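Fatty acid-binding protein homolog (Ascaris suum, PDB 6I8X) binds fatty acids inside a beta-barrel and may sequester potentially toxic fatty acids and their peroxidation products or help maintain the eggshell's lipid layer. Local coordinates at residues 48-62 against 65-79. Numbering follows the deposited sequence.
Sequences TKKFRNAASGKPDRY and ENLTTKKDTHHKDWA. With VCA (vaccenic acid), chain C; TAM (tris(hydroxyethyl)aminomethane), chain L; EDO (1,2-ethanediol), chain G.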
ATOM      1  N   THR A  48      -5.031   0.749  -9.465  1.00 30.67           N
ATOM      2  CA  THR A  48      -4.434  -0.504  -9.865  1.00 30.22           C
ATOM      3  C   THR A  48      -3.121  -0.622  -9.092  1.00 33.05           C
ATOM      4  O   THR A  48      -2.258   0.257  -9.193  1.00 32.21           O
ATOM      5  CB  THR A  48      -4.212  -0.581 -11.389  1.00 32.27           C
ATOM      6  OG1 THR A  48      -5.479  -0.651 -12.039  1.00 32.91           O
ATOM      7  CG2 THR A  48      -3.403  -1.809 -11.761  1.00 27.66           C
ATOM      8  N   LYS A  49      -2.981  -1.701  -8.330  1.00 29.87           N
ATOM      9  CA  LYS A  49      -1.774  -1.968  -7.557  1.00 29.89           C
ATOM     10  C   LYS A  49      -0.986  -3.061  -8.231  1.00 32.29           C
ATOM     11  O   LYS A  49      -1.558  -4.001  -8.746  1.00 31.58           O
ATOM     12  CB  LYS A  49      -2.115  -2.347  -6.101  1.00 31.41           C
ATOM     13  CG  LYS A  49      -2.535  -1.141  -5.271  1.00 28.92           C
ATOM     14  CD  LYS A  49      -2.788  -1.516  -3.814  1.00 34.74           C
ATOM     15  CE  LYS A  49      -3.343  -0.360  -3.030  1.00 32.36           C
ATOM     16  NZ  LYS A  49      -2.308   0.582  -2.601  1.00 39.48           N
ATOM     17  N   LYS A  50       0.325  -2.910  -8.283  1.00 31.05           N
ATOM     18  CA  LYS A  50       1.200  -3.906  -8.905  1.00 30.65           C
ATOM     19  C   LYS A  50       2.316  -4.201  -7.969  1.00 34.46           C
ATOM     20  O   LYS A  50       2.925  -3.283  -7.449  1.00 34.87           O
ATOM     21  CB  LYS A  50       1.751  -3.443 -10.263  1.00 30.50           C
ATOM     22  CG  LYS A  50       0.710  -3.305 -11.341  1.00 32.97           C
ATOM     23  CD  LYS A  50       1.363  -2.959 -12.704  1.00 35.64           C
ATOM     24  CE  LYS A  50       0.358  -2.956 -13.815  1.00 34.77           C
ATOM     25  NZ  LYS A  50       0.908  -2.360 -15.065  1.00 43.49           N
ATOM     26  N   PHE A  51       2.539  -5.475  -7.706  1.00 32.14           N
ATOM     27  CA  PHE A  51       3.633  -5.981  -6.875  1.00 32.12           C
ATOM     28  C   PHE A  51       4.372  -7.002  -7.724  1.00 36.21           C
ATOM     29  O   PHE A  51       3.751  -7.894  -8.306  1.00 35.57           O
ATOM     30  CB  PHE A  51       3.092  -6.676  -5.614  1.00 33.24           C
ATOM     31  CG  PHE A  51       2.487  -5.769  -4.570  1.00 34.10           C
ATOM     32  CD1 PHE A  51       1.136  -5.421  -4.623  1.00 36.46           C
ATOM     33  CD2 PHE A  51       3.249  -5.309  -3.497  1.00 34.80           C
ATOM     34  CE1 PHE A  51       0.561  -4.612  -3.629  1.00 36.92           C
ATOM     35  CE2 PHE A  51       2.674  -4.492  -2.507  1.00 37.97           C
ATOM     36  CZ  PHE A  51       1.330  -4.171  -2.565  1.00 35.80           C
ATOM     37  N   ARG A  52       5.687  -6.848  -7.842  1.00 34.08           N
ATOM     38  CA  ARG A  52       6.501  -7.806  -8.578  1.00 34.58           C
ATOM     39  C   ARG A  52       7.883  -7.973  -7.942  1.00 38.68           C
ATOM     40  O   ARG A  52       8.297  -7.120  -7.152  1.00 36.70           O
ATOM     41  CB  ARG A  52       6.616  -7.402 -10.061  1.00 36.40           C
ATOM     42  CG  ARG A  52       7.410  -6.123 -10.316  1.00 47.12           C
ATOM     43  CD  ARG A  52       7.662  -5.933 -11.791  1.00 53.57           C
ATOM     44  NE  ARG A  52       8.402  -4.699 -12.062  1.00 71.40           N
ATOM     45  CZ  ARG A  52       7.838  -3.520 -12.322  1.00 87.81           C
ATOM     46  NH1 ARG A  52       6.513  -3.394 -12.336  1.00 68.75           N
ATOM     47  NH2 ARG A  52       8.597  -2.455 -12.558  1.00 78.34           N
ATOM     48  N   ASN A  53       8.617  -9.040  -8.346  1.00 37.06           N
ATOM     49  CA  ASN A  53      10.018  -9.261  -7.986  1.00 38.19           C
ATOM     50  C   ASN A  53      10.737  -8.117  -8.706  1.00 43.83           C
ATOM     51  O   ASN A  53      10.320  -7.751  -9.804  1.00 43.75           O
ATOM     52  CB  ASN A  53      10.520 -10.604  -8.536  1.00 39.08           C
ATOM     53  CG  ASN A  53       9.910 -11.805  -7.866  1.00 49.41           C
ATOM     54  OD1 ASN A  53      10.226 -12.114  -6.736  1.00 44.41           O
ATOM     55  ND2 ASN A  53       9.001 -12.493  -8.536  1.00 44.36           N
ATOM     56  N   ALA A  54      11.745  -7.505  -8.077  1.00 42.47           N
ATOM     57  CA  ALA A  54      12.456  -6.359  -8.670  1.00 42.89           C
ATOM     58  C   ALA A  54      12.953  -6.614 -10.096  1.00 48.57           C
ATOM     59  O   ALA A  54      13.647  -7.597 -10.335  1.00 48.49           O
ATOM     60  CB  ALA A  54      13.610  -5.931  -7.778  1.00 43.86           C
ATOM     61  N   ALA A  55      12.617  -5.702 -11.032  1.00 46.94           N
ATOM     62  CA  ALA A  55      13.028  -5.771 -12.440  1.00 48.15           C
ATOM     63  C   ALA A  55      14.560  -5.837 -12.585  1.00 53.48           C
ATOM     64  O   ALA A  55      15.061  -6.351 -13.584  1.00 53.91           O
ATOM     65  CB  ALA A  55      12.473  -4.581 -13.203  1.00 48.89           C
ATOM     66  N   SER A  56      15.295  -5.357 -11.562  1.00 50.19           N
ATOM     67  CA  SER A  56      16.761  -5.375 -11.507  1.00 51.15           C
ATOM     68  C   SER A  56      17.338  -6.803 -11.287  1.00 56.16           C
ATOM     69  O   SER A  56      18.545  -7.012 -11.462  1.00 58.17           O
ATOM     70  CB  SER A  56      17.242  -4.440 -10.407  1.00 53.61           C
ATOM     71  OG  SER A  56      16.926  -5.019  -9.154  1.00 63.13           O
ATOM     72  N   GLY A  57      16.487  -7.748 -10.883  1.00 50.73           N
ATOM     73  CA  GLY A  57      16.872  -9.140 -10.673  1.00 50.38           C
ATOM     74  C   GLY A  57      17.470  -9.460  -9.320  1.00 54.43           C
ATOM     75  O   GLY A  57      17.869 -10.608  -9.083  1.00 53.03           O
ATOM     76  N   LYS A  58      17.533  -8.462  -8.417  1.00 52.00           N
ATOM     77  CA  LYS A  58      18.076  -8.658  -7.063  1.00 52.17           C
ATOM     78  C   LYS A  58      17.119  -9.552  -6.240  1.00 53.52           C
ATOM     79  O   LYS A  58      15.939  -9.209  -6.112  1.00 51.61           O
ATOM     80  CB  LYS A  58      18.321  -7.309  -6.354  1.00 55.34           C
ATOM     81  CG  LYS A  58      19.270  -6.371  -7.104  1.00 65.93           C
ATOM     82  CD  LYS A  58      19.314  -4.991  -6.480  1.00 77.18           C
ATOM     83  CE  LYS A  58      20.341  -4.104  -7.142  1.00 92.62           C
ATOM     84  NZ  LYS A  58      20.391  -2.755  -6.520  1.00102.81           N
ATOM     85  N   PRO A  59      17.581 -10.732  -5.744  1.00 49.82           N
ATOM     86  CA  PRO A  59      16.683 -11.603  -4.950  1.00 48.33           C
ATOM     87  C   PRO A  59      16.161 -10.935  -3.668  1.00 50.17           C
ATOM     88  O   PRO A  59      16.892 -10.166  -3.035  1.00 48.96           O
ATOM     89  CB  PRO A  59      17.562 -12.822  -4.629  1.00 50.21           C
ATOM     90  CG  PRO A  59      18.960 -12.311  -4.722  1.00 55.80           C
ATOM     91  CD  PRO A  59      18.950 -11.293  -5.815  1.00 51.89           C
ATOM     92  N   ASP A  60      14.884 -11.238  -3.299  1.00 45.03           N
ATOM     93  CA  ASP A  60      14.160 -10.693  -2.127  1.00 43.33           C
ATOM     94  C   ASP A  60      14.030  -9.148  -2.165  1.00 43.81           C
ATOM     95  O   ASP A  60      13.798  -8.501  -1.138  1.00 41.26           O
ATOM     96  CB  ASP A  60      14.728 -11.199  -0.786  1.00 45.87           C
ATOM     97  CG  ASP A  60      14.277 -12.606  -0.422  1.00 54.28           C
ATOM     98  OD1 ASP A  60      13.390 -13.147  -1.121  1.00 51.98           O
ATOM     99  OD2 ASP A  60      14.788 -13.156   0.590  1.00 61.90           O
ATOM    100  N   ARG A  61      14.149  -8.583  -3.371  1.00 39.43           N
ATOM    101  CA  ARG A  61      13.884  -7.178  -3.645  1.00 39.45           C
ATOM    102  C   ARG A  61      12.669  -7.099  -4.556  1.00 43.97           C
ATOM    103  O   ARG A  61      12.458  -7.982  -5.408  1.00 43.47           O
ATOM    104  CB  ARG A  61      15.100  -6.410  -4.166  1.00 37.82           C
ATOM    105  CG  ARG A  61      16.118  -6.285  -3.058  1.00 38.55           C
ATOM    106  CD  ARG A  61      16.800  -4.953  -3.011  1.00 38.31           C
ATOM    107  NE  ARG A  61      17.676  -4.894  -1.846  1.00 46.68           N
ATOM    108  CZ  ARG A  61      17.543  -4.033  -0.847  1.00 56.68           C
ATOM    109  NH1 ARG A  61      16.596  -3.104  -0.883  1.00 39.89           N
ATOM    110  NH2 ARG A  61      18.398  -4.051   0.167  1.00 45.07           N
ATOM    111  N   TYR A  62      11.821  -6.081  -4.313  1.00 39.32           N
ATOM    112  CA  TYR A  62      10.548  -5.925  -5.007  1.00 35.88           C
ATOM    113  C   TYR A  62      10.302  -4.552  -5.569  1.00 39.92           C
ATOM    114  O   TYR A  62      10.934  -3.574  -5.171  1.00 39.63           O
ATOM    115  CB  TYR A  62       9.407  -6.277  -4.026  1.00 34.83           C
ATOM    116  CG  TYR A  62       9.565  -7.668  -3.467  1.00 35.74           C
ATOM    117  CD1 TYR A  62       9.103  -8.776  -4.176  1.00 36.81           C
ATOM    118  CD2 TYR A  62      10.307  -7.894  -2.302  1.00 36.53           C
ATOM    119  CE1 TYR A  62       9.353 -10.068  -3.733  1.00 38.46           C
ATOM    120  CE2 TYR A  62      10.574  -9.188  -1.858  1.00 37.24           C
ATOM    121  CZ  TYR A  62      10.100 -10.272  -2.583  1.00 40.49           C
ATOM    122  OH  TYR A  62      10.314 -11.550  -2.158  1.00 39.34           O
ATOM    123  N   GLU A  65       3.825  -0.526  -7.582  1.00 33.08           N
ATOM    124  CA  GLU A  65       3.258   0.646  -8.234  1.00 32.68           C
ATOM    125  C   GLU A  65       1.850   0.849  -7.756  1.00 35.00           C
ATOM    126  O   GLU A  65       1.106  -0.112  -7.582  1.00 34.99           O
ATOM    127  CB  GLU A  65       3.234   0.445  -9.770  1.00 34.29           C
ATOM    128  CG  GLU A  65       4.612   0.268 -10.391  1.00 48.90           C
ATOM    129  CD  GLU A  65       4.645   0.166 -11.899  1.00 76.29           C
ATOM    130  OE1 GLU A  65       4.186  -0.864 -12.445  1.00 84.35           O
ATOM    131  OE2 GLU A  65       5.181   1.099 -12.537  1.00 79.03           O
ATOM    132  N   ASN A  66       1.472   2.099  -7.596  1.00 32.20           N
ATOM    133  CA  ASN A  66       0.109   2.524  -7.338  1.00 32.10           C
ATOM    134  C   ASN A  66      -0.226   3.363  -8.548  1.00 35.14           C
ATOM    135  O   ASN A  66       0.346   4.438  -8.707  1.00 35.91           O
ATOM    136  CB  ASN A  66       0.006   3.401  -6.102  1.00 37.59           C
ATOM    137  CG  ASN A  66      -0.258   2.648  -4.852  1.00 50.41           C
ATOM    138  OD1 ASN A  66      -1.194   1.875  -4.768  1.00 43.45           O
ATOM    139  ND2 ASN A  66       0.532   2.911  -3.836  1.00 44.46           N
ATOM    140  N   LEU A  67      -1.077   2.841  -9.432  1.00 31.81           N
ATOM    141  CA  LEU A  67      -1.518   3.524 -10.648  1.00 32.02           C
ATOM    142  C   LEU A  67      -2.937   4.012 -10.427  1.00 34.79           C
ATOM    143  O   LEU A  67      -3.828   3.207 -10.177  1.00 34.04           O
ATOM    144  CB  LEU A  67      -1.424   2.590 -11.890  1.00 32.23           C
ATOM    145  CG  LEU A  67      -0.071   1.879 -12.124  1.00 37.74           C
ATOM    146  CD1 LEU A  67      -0.128   0.984 -13.354  1.00 38.51           C
ATOM    147  CD2 LEU A  67       1.115   2.897 -12.235  1.00 40.52           C
ATOM    148  N   THR A  68      -3.134   5.333 -10.406  1.00 32.65           N
ATOM    149  CA  THR A  68      -4.477   5.902 -10.183  1.00 32.59           C
ATOM    150  C   THR A  68      -4.852   6.797 -11.352  1.00 37.23           C
ATOM    151  O   THR A  68      -4.041   6.977 -12.253  1.00 36.93           O
ATOM    152  CB  THR A  68      -4.649   6.570  -8.779  1.00 38.65           C
ATOM    153  OG1 THR A  68      -4.267   7.936  -8.843  1.00 43.40           O
ATOM    154  CG2 THR A  68      -3.868   5.843  -7.636  1.00 32.99           C
ATOM    155  N   THR A  69      -6.079   7.319 -11.350  1.00 35.36           N
ATOM    156  CA  THR A  69      -6.638   8.248 -12.353  1.00 36.10           C
ATOM    157  C   THR A  69      -5.701   9.435 -12.558  1.00 39.87           C
ATOM    158  O   THR A  69      -5.480   9.850 -13.702  1.00 40.00           O
ATOM    159  CB  THR A  69      -8.033   8.694 -11.902  1.00 41.88           C
ATOM    160  OG1 THR A  69      -8.875   7.543 -11.767  1.00 44.22           O
ATOM    161  CG2 THR A  69      -8.662   9.715 -12.833  1.00 38.43           C
ATOM    162  N   LYS A  70      -5.100   9.944 -11.465  1.00 35.25           N
ATOM    163  CA  LYS A  70      -4.193  11.081 -11.592  1.00 36.53           C
ATOM    164  C   LYS A  70      -2.738  10.723 -11.229  1.00 45.01           C
ATOM    165  O   LYS A  70      -1.985  10.296 -12.101  1.00 48.54           O
ATOM    166  CB  LYS A  70      -4.745  12.299 -10.824  1.00 37.39           C
ATOM    167  CG  LYS A  70      -5.857  13.001 -11.603  1.00 33.99           C
ATOM    168  CD  LYS A  70      -5.262  13.634 -12.917  1.00 31.37           C
ATOM    169  CE  LYS A  70      -6.311  14.336 -13.707  1.00 32.98           C
ATOM    170  NZ  LYS A  70      -5.808  14.788 -15.011  1.00 41.56           N
ATOM    171  N   LYS A  71      -2.357  10.858  -9.973  1.00 39.89           N
ATOM    172  CA  LYS A  71      -1.021  10.560  -9.482  1.00 39.08           C
ATOM    173  C   LYS A  71      -0.692   9.073  -9.513  1.00 39.52           C
ATOM    174  O   LYS A  71      -1.511   8.258  -9.120  1.00 38.36           O
ATOM    175  CB  LYS A  71      -0.901  11.090  -8.021  1.00 41.11           C
ATOM    176  CG  LYS A  71       0.495  11.049  -7.385  1.00 48.42           C
ATOM    177  CD  LYS A  71       1.486  11.931  -8.095  1.00 48.56           C
ATOM    178  CE  LYS A  71       2.813  11.933  -7.402  1.00 53.57           C
ATOM    179  NZ  LYS A  71       3.764  12.787  -8.150  1.00 69.66           N
ATOM    180  N   ASP A  72       0.534   8.736  -9.919  1.00 36.70           N
ATOM    181  CA  ASP A  72       1.074   7.373  -9.877  1.00 35.24           C
ATOM    182  C   ASP A  72       2.333   7.368  -9.016  1.00 39.46           C
ATOM    183  O   ASP A  72       3.042   8.365  -8.989  1.00 39.79           O
ATOM    184  CB  ASP A  72       1.393   6.840 -11.279  1.00 36.55           C
ATOM    185  CG  ASP A  72       0.200   6.787 -12.236  1.00 47.49           C
ATOM    186  OD1 ASP A  72      -0.944   6.567 -11.758  1.00 48.20           O
ATOM    187  OD2 ASP A  72       0.406   6.982 -13.460  1.00 49.49           O
ATOM    188  N   THR A  73       2.577   6.278  -8.270  1.00 35.23           N
ATOM    189  CA  THR A  73       3.800   6.074  -7.479  1.00 34.73           C
ATOM    190  C   THR A  73       4.512   4.834  -7.996  1.00 38.55           C
ATOM    191  O   THR A  73       3.874   3.933  -8.542  1.00 36.08           O
ATOM    192  CB  THR A  73       3.581   6.082  -5.947  1.00 42.80           C
ATOM    193  OG1 THR A  73       2.814   4.964  -5.525  1.00 45.43           O
ATOM    194  CG2 THR A  73       2.971   7.366  -5.444  1.00 38.55           C
ATOM    195  N   HIS A  74       5.846   4.822  -7.904  1.00 38.08           N
ATOM    196  CA  HIS A  74       6.678   3.730  -8.401  1.00 38.20           C
ATOM    197  C   HIS A  74       7.840   3.544  -7.436  1.00 41.55           C
ATOM    198  O   HIS A  74       8.813   4.313  -7.464  1.00 41.57           O
ATOM    199  CB  HIS A  74       7.205   4.018  -9.827  1.00 39.89           C
ATOM    200  CG  HIS A  74       6.184   4.555 -10.781  1.00 43.92           C
ATOM    201  ND1 HIS A  74       5.472   3.715 -11.631  1.00 45.54           N
ATOM    202  CD2 HIS A  74       5.810   5.836 -11.017  1.00 46.12           C
ATOM    203  CE1 HIS A  74       4.695   4.510 -12.348  1.00 45.00           C
ATOM    204  NE2 HIS A  74       4.861   5.792 -12.012  1.00 45.83           N
ATOM    205  N   HIS A  75       7.720   2.530  -6.570  1.00 37.06           N
ATOM    206  CA  HIS A  75       8.728   2.181  -5.559  1.00 35.95           C
ATOM    207  C   HIS A  75       9.543   0.985  -6.056  1.00 38.90           C
ATOM    208  O   HIS A  75       9.020  -0.120  -6.150  1.00 37.03           O
ATOM    209  CB  HIS A  75       8.045   1.916  -4.206  1.00 35.13           C
ATOM    210  CG  HIS A  75       7.098   3.013  -3.805  1.00 37.83           C
ATOM    211  ND1 HIS A  75       7.435   4.358  -3.949  1.00 39.54           N
ATOM    212  CD2 HIS A  75       5.853   2.930  -3.273  1.00 37.82           C
ATOM    213  CE1 HIS A  75       6.385   5.035  -3.516  1.00 38.13           C
ATOM    214  NE2 HIS A  75       5.426   4.222  -3.065  1.00 37.54           N
ATOM    215  N   LYS A  76      10.811   1.235  -6.426  1.00 37.18           N
ATOM    216  CA  LYS A  76      11.709   0.232  -7.008  1.00 37.25           C
ATOM    217  C   LYS A  76      12.800  -0.266  -6.091  1.00 43.14           C
ATOM    218  O   LYS A  76      13.440   0.522  -5.394  1.00 43.20           O
ATOM    219  CB  LYS A  76      12.348   0.759  -8.308  1.00 39.86           C
ATOM    220  CG  LYS A  76      11.364   1.367  -9.325  1.00 54.24           C
ATOM    221  CD  LYS A  76      10.554   0.313 -10.082  1.00 64.62           C
ATOM    222  CE  LYS A  76       9.964   0.863 -11.360  1.00 87.33           C
ATOM    223  NZ  LYS A  76      11.017   1.228 -12.355  1.00100.40           N
ATOM    224  N   ASP A  77      13.046  -1.588  -6.153  1.00 40.93           N
ATOM    225  CA  ASP A  77      14.088  -2.325  -5.443  1.00 42.33           C
ATOM    226  C   ASP A  77      14.015  -2.248  -3.929  1.00 42.78           C
ATOM    227  O   ASP A  77      15.053  -2.099  -3.278  1.00 44.36           O
ATOM    228  CB  ASP A  77      15.493  -1.902  -5.933  1.00 47.31           C
ATOM    229  CG  ASP A  77      15.948  -2.733  -7.092  1.00 65.04           C
ATOM    230  OD1 ASP A  77      16.130  -3.951  -6.902  1.00 69.47           O
ATOM    231  OD2 ASP A  77      16.070  -2.181  -8.197  1.00 70.30           O
ATOM    232  N   TRP A  78      12.822  -2.390  -3.363  1.00 35.57           N
ATOM    233  CA  TRP A  78      12.705  -2.378  -1.909  1.00 34.62           C
ATOM    234  C   TRP A  78      12.762  -3.805  -1.298  1.00 38.35           C
ATOM    235  O   TRP A  78      12.530  -4.793  -1.991  1.00 37.50           O
ATOM    236  CB  TRP A  78      11.486  -1.586  -1.428  1.00 31.37           C
ATOM    237  CG  TRP A  78      10.184  -2.052  -2.016  1.00 30.69           C
ATOM    238  CD1 TRP A  78       9.531  -1.507  -3.082  1.00 32.62           C
ATOM    239  CD2 TRP A  78       9.359  -3.133  -1.547  1.00 29.55           C
ATOM    240  NE1 TRP A  78       8.359  -2.181  -3.310  1.00 30.80           N
ATOM    241  CE2 TRP A  78       8.245  -3.209  -2.408  1.00 31.80           C
ATOM    242  CE3 TRP A  78       9.466  -4.062  -0.491  1.00 30.94           C
ATOM    243  CZ2 TRP A  78       7.247  -4.184  -2.265  1.00 30.95           C
ATOM    244  CZ3 TRP A  78       8.505  -5.054  -0.371  1.00 31.74           C
ATOM    245  CH2 TRP A  78       7.396  -5.098  -1.238  1.00 31.66           C
ATOM    246  N   ALA A  79      13.104  -3.892  -0.018  1.00 34.12           N
ATOM    247  CA  ALA A  79      13.160  -5.152   0.696  1.00 34.52           C
ATOM    248  C   ALA A  79      12.205  -5.083   1.884  1.00 39.98           C
ATOM    249  O   ALA A  79      11.966  -3.994   2.425  1.00 40.41           O
ATOM    250  CB  ALA A  79      14.588  -5.410   1.184  1.00 36.48           C
TER
HETATM  251  O2  VCA C 201      -3.420   3.346  -1.725  1.00 89.03           O
HETATM  252  C1  VCA C 201      -4.572   3.631  -2.290  1.00 92.39           C
HETATM  253  O1  VCA C 201      -5.205   2.830  -2.934  1.00 94.23           O
HETATM  254  C2  VCA C 201      -5.046   5.038  -2.058  1.00 93.58           C
HETATM  255  C3  VCA C 201      -5.743   5.695  -3.245  1.00 91.51           C
HETATM  256  C4  VCA C 201      -5.858   7.202  -3.088  1.00 91.76           C
HETATM  257  C5  VCA C 201      -6.667   7.906  -4.158  1.00 89.97           C
HETATM  258  C6  VCA C 201      -5.852   8.335  -5.362  1.00 89.89           C
HETATM  259  C7  VCA C 201      -6.714   8.853  -6.496  1.00 92.25           C
HETATM  260  C8  VCA C 201      -7.191  10.294  -6.403  1.00 95.61           C
HETATM  261  C9  VCA C 201      -6.183  11.320  -6.881  1.00 96.81           C
HETATM  262  C10 VCA C 201      -6.648  12.762  -6.652  1.00 98.28           C
HETATM  263  C11 VCA C 201      -5.524  13.729  -6.430  1.00 99.26           C
HETATM  264  C12 VCA C 201      -4.751  13.785  -5.360  1.00 99.97           C
HETATM  265  C13 VCA C 201      -4.835  12.888  -4.158  1.00 99.12           C
HETATM  266  C14 VCA C 201      -3.980  13.355  -2.980  1.00 98.09           C
HETATM  267  C15 VCA C 201      -4.181  12.549  -1.706  1.00 96.89           C
HETATM  268  C16 VCA C 201      -3.890  11.058  -1.819  1.00 94.98           C
HETATM  269  C17 VCA C 201      -4.027  10.314  -0.503  1.00 96.76           C
HETATM  270  C18 VCA C 201      -3.421   8.936  -0.531  1.00 96.49           C
HETATM  271  C   TAM L 210      -5.925  18.650 -17.469  1.00 55.67           C
HETATM  272  C1  TAM L 210      -7.015  19.769 -17.262  1.00 54.99           C
HETATM  273  C2  TAM L 210      -6.532  17.484 -18.246  1.00 55.36           C
HETATM  274  C3  TAM L 210      -4.710  19.202 -18.315  1.00 57.03           C
HETATM  275  C4  TAM L 210      -7.786  19.778 -15.961  1.00 49.05           C
HETATM  276  C5  TAM L 210      -7.822  16.883 -17.743  1.00 51.64           C
HETATM  277  C6  TAM L 210      -3.350  18.602 -18.037  1.00 59.62           C
HETATM  278  N   TAM L 210      -5.537  18.109 -16.149  1.00 55.91           N
HETATM  279  O4  TAM L 210      -6.910  19.998 -14.882  1.00 50.05           O
HETATM  280  O5  TAM L 210      -7.650  16.358 -16.444  1.00 51.73           O
HETATM  281  O6  TAM L 210      -3.402  17.235 -17.634  1.00 60.78           O
HETATM  282  C1  EDO G 205      -4.400  -0.320 -15.451  1.00 43.79           C
HETATM  283  O1  EDO G 205      -4.777   0.927 -14.883  1.00 41.84           O
HETATM  284  C2  EDO G 205      -5.609  -1.198 -15.853  1.00 45.37           C
HETATM  285  O2  EDO G 205      -5.782  -2.298 -14.950  1.00 49.67           O
HETATM  286  O   HOH W   1      13.827  -3.015  -9.716  1.00 47.22           O
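Lys49 and Asn66 form a non-hydrogen-bonded antiparallel pair whose side chains run alongside each other into the barrel. Lys49 NZ gives a bond of 2.8 Å to Asn66 OD1, lying in the amide plane on a lone pair. The Lys49 chain is extended until a bend at the last torsion (chi4 -81°) brings NZ to the Asn66 amide. Lys49 NZ also donates to O2 of the vaccenic acid at 3.1 Å and bonds Tyr124 OH, so the buried ammonium has three polar partners, one of them the ligand carboxylate.

The flanking pairs, Thr48 with Leu67 and Lys50 with Glu65, satisfy their backbone groups reciprocally. On the face opposite Lys49 and Asn66 the Glu65 carboxylate is shared. Glu65 OE1 forms a salt bridge with Arg52 NH1, whose hydrogen bond is weak at 3.4 Å, in the guanidinium plane but with the two flat groups 88° apart; Arg52 has its stronger partner in Asp63. Glu65 OE2 accepts His74 ND1 at 2.8 Å on its anti side.

At the far end, Tyr62 N donates to Trp78 O and Trp78 N to Tyr62 O. Tyr62 CB sits over one face of the Trp78 indole, 3.6 Å from the centroid of its six-membered ring, in a CH-pi contact. Asp77 OD1 accepts Ser56 OG at 2.6 Å through its syn lone pair, while OD2 takes a water. Arg61 NH1 donates to Asp77 O at 3.0 Å, tilted out of the carbonyl plane, and NH2 pairs with Glu82.

Asp77 and Trp78 together facing Tyr62 make a G1 beta bulge in the up-and-down antiparallel barrel of fatty acid-binding proteins, whose interior here holds vaccenic acid.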